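Local coordinates for protein chloramphenicol acetyltransferase (Aliivibrio fischeri, PDB 6PXA) that probably transfers an acetyl group from acetyl-CoA to chloramphenicol, as a hexapeptide-repeat acyltransferase, and binds the bile acid taurocholic acid, at residues G92-W97 with G115-G120. Numbering follows the deposited sequence.
Sequences GHRADW and GFQRAG. With TCH (taurocholic acid), chain R.
Arg94 and Gln117 meet as a stack, their guanidinium and amide planes 7° apart, although the side chains cross at about a right angle. From CB, Arg94 puts CG beside its own backbone N (chi1 -64°), where it lies 3.6 Å from Gly115 CA and also over the centre of one face of the Trp97 ring. Arg94 CD touches Gly115 O at 3.1 Å and Gln117 NE2 at 3.3 Å. The chain bends at chi2 and chi3, which place CD and NE; beyond, the guanidinium is sandwiched, Gln117 CD 3.3 Å above one face, offset toward the rim, and Trp97 NE1 over the centre of the opposite face. CZ lies against Gln117 CD; Arg94 NH1 is 3.4 Å from Gln117 OE1, too poorly angled for a hydrogen bond. At the guanidinium edge Asp96 is gripped side-on: Arg94 NE donates to the syn lone pair of Asp96 OD1 (N-H...O angle 169°), and Arg94 NH2 to Asp96 OD2 at 2.8 Å. This salt bridge fixes the rotation of the flat group within the type I turn from Arg94 to Trp97. No hydrogen bond crosses directly, but a water donates to Gly92 O and accepts from Gly115 N. Trp97 CH2 also packs 3.5 Å from Gly115 CA. Gly92 and Phe116 belong to a taurocholate pocket, with Phe116 CB 3.9 Å from ligand atom C6. Asn90 joins the segments, bonding Gly92 N and Gln117 N through OD1 and Gly115 O through ND2. The contact thus ties the limb after strand 84-86 to the limb leading into strand 122-124 of the left-handed beta-helix, across the surface excursion carrying helix 105-108.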
ATOM      1  N   GLY B  92     -18.533   1.884  12.364  1.00 45.70           N
ATOM      2  CA  GLY B  92     -19.477   1.011  13.041  1.00 39.92           C
ATOM      3  C   GLY B  92     -18.900  -0.236  13.686  1.00 42.43           C
ATOM      4  O   GLY B  92     -19.669  -1.013  14.270  1.00 40.75           O
ATOM      5  N   HIS B  93     -17.583  -0.451  13.605  1.00 42.04           N
ATOM      6  CA  HIS B  93     -16.924  -1.634  14.157  1.00 37.22           C
ATOM      7  C   HIS B  93     -16.386  -1.301  15.538  1.00 37.63           C
ATOM      8  O   HIS B  93     -15.492  -0.450  15.658  1.00 39.38           O
ATOM      9  CB  HIS B  93     -15.761  -2.095  13.253  1.00 34.10           C
ATOM     10  CG  HIS B  93     -16.160  -2.367  11.839  1.00 35.36           C
ATOM     11  ND1 HIS B  93     -16.744  -3.552  11.448  1.00 38.69           N
ATOM     12  CD2 HIS B  93     -16.063  -1.609  10.722  1.00 38.89           C
ATOM     13  CE1 HIS B  93     -16.996  -3.508  10.149  1.00 38.18           C
ATOM     14  NE2 HIS B  93     -16.595  -2.338   9.688  1.00 38.68           N
ATOM     15  N   ARG B  94     -16.892  -1.981  16.586  1.00 30.17           N
ATOM     16  CA  ARG B  94     -16.488  -1.678  17.960  1.00 32.99           C
ATOM     17  C   ARG B  94     -15.584  -2.797  18.443  1.00 41.03           C
ATOM     18  O   ARG B  94     -16.063  -3.906  18.724  1.00 36.90           O
ATOM     19  CB  ARG B  94     -17.691  -1.516  18.906  1.00 32.49           C
ATOM     20  CG  ARG B  94     -18.585  -0.359  18.578  1.00 48.66           C
ATOM     21  CD  ARG B  94     -18.360   0.938  19.401  1.00 56.77           C
ATOM     22  NE  ARG B  94     -18.117   0.793  20.842  1.00 49.95           N
ATOM     23  CZ  ARG B  94     -18.756   1.462  21.799  1.00 49.56           C
ATOM     24  NH1 ARG B  94     -19.743   2.315  21.502  1.00 47.18           N
ATOM     25  NH2 ARG B  94     -18.411   1.269  23.068  1.00 44.69           N
ATOM     26  N   ALA B  95     -14.278  -2.505  18.539  1.00 38.29           N
ATOM     27  CA  ALA B  95     -13.346  -3.481  19.081  1.00 40.13           C
ATOM     28  C   ALA B  95     -13.680  -3.843  20.518  1.00 42.80           C
ATOM     29  O   ALA B  95     -13.357  -4.954  20.950  1.00 33.87           O
ATOM     30  CB  ALA B  95     -11.906  -2.958  18.983  1.00 42.47           C
ATOM     31  N   ASP B  96     -14.348  -2.947  21.264  1.00 35.73           N
ATOM     32  CA  ASP B  96     -14.663  -3.201  22.662  1.00 37.82           C
ATOM     33  C   ASP B  96     -16.016  -3.878  22.858  1.00 33.53           C
ATOM     34  O   ASP B  96     -16.329  -4.261  23.982  1.00 34.48           O
ATOM     35  CB  ASP B  96     -14.612  -1.900  23.475  1.00 45.27           C
ATOM     36  CG  ASP B  96     -15.586  -0.855  22.977  1.00 44.84           C
ATOM     37  OD1 ASP B  96     -15.878  -0.804  21.772  1.00 42.10           O
ATOM     38  OD2 ASP B  96     -16.058  -0.059  23.794  1.00 53.09           O
ATOM     39  N   TRP B  97     -16.803  -4.068  21.801  1.00 37.00           N
ATOM     40  CA  TRP B  97     -17.986  -4.921  21.884  1.00 41.26           C
ATOM     41  C   TRP B  97     -17.610  -6.370  21.551  1.00 44.58           C
ATOM     42  O   TRP B  97     -16.542  -6.646  20.995  1.00 42.99           O
ATOM     43  CB  TRP B  97     -19.086  -4.442  20.930  1.00 34.50           C
ATOM     44  CG  TRP B  97     -19.785  -3.165  21.400  1.00 28.77           C
ATOM     45  CD1 TRP B  97     -19.521  -2.447  22.509  1.00 32.54           C
ATOM     46  CD2 TRP B  97     -20.847  -2.496  20.722  1.00 32.11           C
ATOM     47  NE1 TRP B  97     -20.396  -1.359  22.595  1.00 37.75           N
ATOM     48  CE2 TRP B  97     -21.199  -1.370  21.480  1.00 33.88           C
ATOM     49  CE3 TRP B  97     -21.531  -2.748  19.527  1.00 37.93           C
ATOM     50  CZ2 TRP B  97     -22.204  -0.499  21.085  1.00 40.75           C
ATOM     51  CZ3 TRP B  97     -22.520  -1.893  19.140  1.00 35.31           C
ATOM     52  CH2 TRP B  97     -22.862  -0.789  19.907  1.00 31.38           C
ATOM     53  N   GLY B 115     -22.948   0.791  16.518  1.00 40.58           N
ATOM     54  CA  GLY B 115     -21.647   0.981  17.126  1.00 40.08           C
ATOM     55  C   GLY B 115     -20.807   2.092  16.529  1.00 39.04           C
ATOM     56  O   GLY B 115     -19.624   2.211  16.871  1.00 39.28           O
ATOM     57  N   PHE B 116     -21.360   2.889  15.624  1.00 39.27           N
ATOM     58  CA  PHE B 116     -20.610   4.018  15.094  1.00 42.11           C
ATOM     59  C   PHE B 116     -20.151   4.941  16.213  1.00 41.19           C
ATOM     60  O   PHE B 116     -20.954   5.383  17.050  1.00 40.42           O
ATOM     61  CB  PHE B 116     -21.454   4.822  14.103  1.00 42.87           C
ATOM     62  CG  PHE B 116     -20.738   6.048  13.573  1.00 39.40           C
ATOM     63  CD1 PHE B 116     -19.647   5.914  12.746  1.00 41.11           C
ATOM     64  CD2 PHE B 116     -21.138   7.329  13.950  1.00 42.81           C
ATOM     65  CE1 PHE B 116     -18.974   7.026  12.279  1.00 44.66           C
ATOM     66  CE2 PHE B 116     -20.473   8.444  13.480  1.00 45.38           C
ATOM     67  CZ  PHE B 116     -19.403   8.296  12.637  1.00 45.51           C
ATOM     68  N   GLN B 117     -18.870   5.287  16.179  1.00 41.12           N
ATOM     69  CA  GLN B 117     -18.278   6.276  17.064  1.00 43.28           C
ATOM     70  C   GLN B 117     -17.441   7.247  16.245  1.00 39.15           C
ATOM     71  O   GLN B 117     -16.613   6.828  15.437  1.00 36.60           O
ATOM     72  CB  GLN B 117     -17.403   5.618  18.127  1.00 46.35           C
ATOM     73  CG  GLN B 117     -18.208   4.973  19.245  1.00 52.49           C
ATOM     74  CD  GLN B 117     -17.310   4.436  20.328  1.00 55.91           C
ATOM     75  OE1 GLN B 117     -17.408   4.839  21.477  1.00 59.52           O
ATOM     76  NE2 GLN B 117     -16.405   3.537  19.960  1.00 55.07           N
ATOM     77  N   ARG B 118     -17.676   8.540  16.440  1.00 38.15           N
ATOM     78  CA  ARG B 118     -16.831   9.543  15.823  1.00 36.96           C
ATOM     79  C   ARG B 118     -15.420   9.460  16.393  1.00 39.98           C
ATOM     80  O   ARG B 118     -15.211   9.092  17.554  1.00 42.09           O
ATOM     81  CB  ARG B 118     -17.417  10.941  16.043  1.00 39.08           C
ATOM     82  CG  ARG B 118     -18.645  11.198  15.200  1.00 40.54           C
ATOM     83  CD  ARG B 118     -19.281  12.495  15.529  1.00 49.26           C
ATOM     84  NE  ARG B 118     -18.492  13.679  15.177  1.00 43.44           N
ATOM     85  CZ  ARG B 118     -18.927  14.906  15.471  1.00 45.92           C
ATOM     86  NH1 ARG B 118     -20.085  15.032  16.088  1.00 44.08           N
ATOM     87  NH2 ARG B 118     -18.234  15.990  15.171  1.00 49.89           N
ATOM     88  N   ALA B 119     -14.446   9.794  15.552  1.00 37.80           N
ATOM     89  CA  ALA B 119     -13.062   9.853  15.976  1.00 35.59           C
ATOM     90  C   ALA B 119     -12.576  11.280  16.125  1.00 34.86           C
ATOM     91  O   ALA B 119     -11.448  11.493  16.585  1.00 39.53           O
ATOM     92  CB  ALA B 119     -12.169   9.111  14.975  1.00 34.61           C
ATOM     93  N   GLY B 120     -13.404  12.255  15.768  1.00 36.66           N
ATOM     94  CA  GLY B 120     -12.984  13.634  15.706  1.00 41.31           C
ATOM     95  C   GLY B 120     -12.461  13.968  14.330  1.00 35.51           C
ATOM     96  O   GLY B 120     -12.183  13.093  13.496  1.00 35.74           O
TER
HETATM   97  C1  TCH R 301     -22.064   5.507   7.220  1.00 52.48           C
HETATM   98  C2  TCH R 301     -23.644   5.451   7.097  1.00 50.57           C
HETATM   99  C3  TCH R 301     -24.310   5.511   8.496  1.00 53.26           C
HETATM  100  O3  TCH R 301     -25.672   5.340   8.354  1.00 60.54           O
HETATM  101  C4  TCH R 301     -23.745   4.418   9.478  1.00 47.03           C
HETATM  102  C5  TCH R 301     -22.200   4.461   9.580  1.00 51.13           C
HETATM  103  C6  TCH R 301     -21.671   3.325  10.495  1.00 56.27           C
HETATM  104  C7  TCH R 301     -21.746   1.875   9.847  1.00 53.04           C
HETATM  105  O7  TCH R 301     -23.052   1.416   9.814  1.00 50.01           O
HETATM  106  C8  TCH R 301     -21.158   1.839   8.420  1.00 52.58           C
HETATM  107  C9  TCH R 301     -21.809   2.994   7.556  1.00 54.88           C
HETATM  108  C10 TCH R 301     -21.554   4.396   8.157  1.00 53.99           C
HETATM  109  C11 TCH R 301     -21.321   2.856   6.097  1.00 55.47           C
HETATM  110  C12 TCH R 301     -21.455   1.546   5.512  1.00 56.82           C
HETATM  111  O12 TCH R 301     -22.797   1.248   5.172  1.00 51.44           O
HETATM  112  C13 TCH R 301     -20.928   0.333   6.489  1.00 57.07           C
HETATM  113  C14 TCH R 301     -21.485   0.464   7.717  1.00 53.70           C
HETATM  114  C15 TCH R 301     -20.857  -0.764   8.542  1.00 52.03           C
HETATM  115  C16 TCH R 301     -20.953  -1.852   7.578  1.00 54.24           C
HETATM  116  C17 TCH R 301     -21.305  -1.224   6.218  1.00 55.26           C
HETATM  117  C18 TCH R 301     -19.393   0.413   6.544  1.00 58.53           C
HETATM  118  C19 TCH R 301     -20.060   4.641   8.337  1.00 53.20           C
HETATM  119  O1S TCH R 301     -26.185  -8.452   9.026  1.00 42.21           O
HETATM  120  C20 TCH R 301     -20.555  -1.890   5.159  1.00 51.80           C
HETATM  121  C21 TCH R 301     -20.730  -1.272   3.738  1.00 44.62           C
HETATM  122  C22 TCH R 301     -21.105  -3.346   5.144  1.00 45.04           C
HETATM  123  C23 TCH R 301     -22.504  -3.482   4.545  1.00 41.84           C
HETATM  124  C24 TCH R 301     -22.927  -4.933   4.700  1.00 45.49           C
HETATM  125  N24 TCH R 301     -23.684  -5.324   5.866  1.00 46.92           N
HETATM  126  O24 TCH R 301     -22.629  -5.752   3.894  1.00 47.04           O
HETATM  127  C25 TCH R 301     -24.063  -6.712   6.005  1.00 45.04           C
HETATM  128  C26 TCH R 301     -24.441  -6.952   7.458  1.00 52.70           C
HETATM  129  S26 TCH R 301     -25.719  -8.222   7.466  1.00 51.22           S
HETATM  130  O2S TCH R 301     -26.893  -7.720   6.422  1.00 48.04           O
HETATM  131  O3S TCH R 301     -25.062  -9.653   6.960  1.00 50.29           O
HETATM  132  O   HOH W   1     -22.367  -0.927  14.173  1.00 39.38           O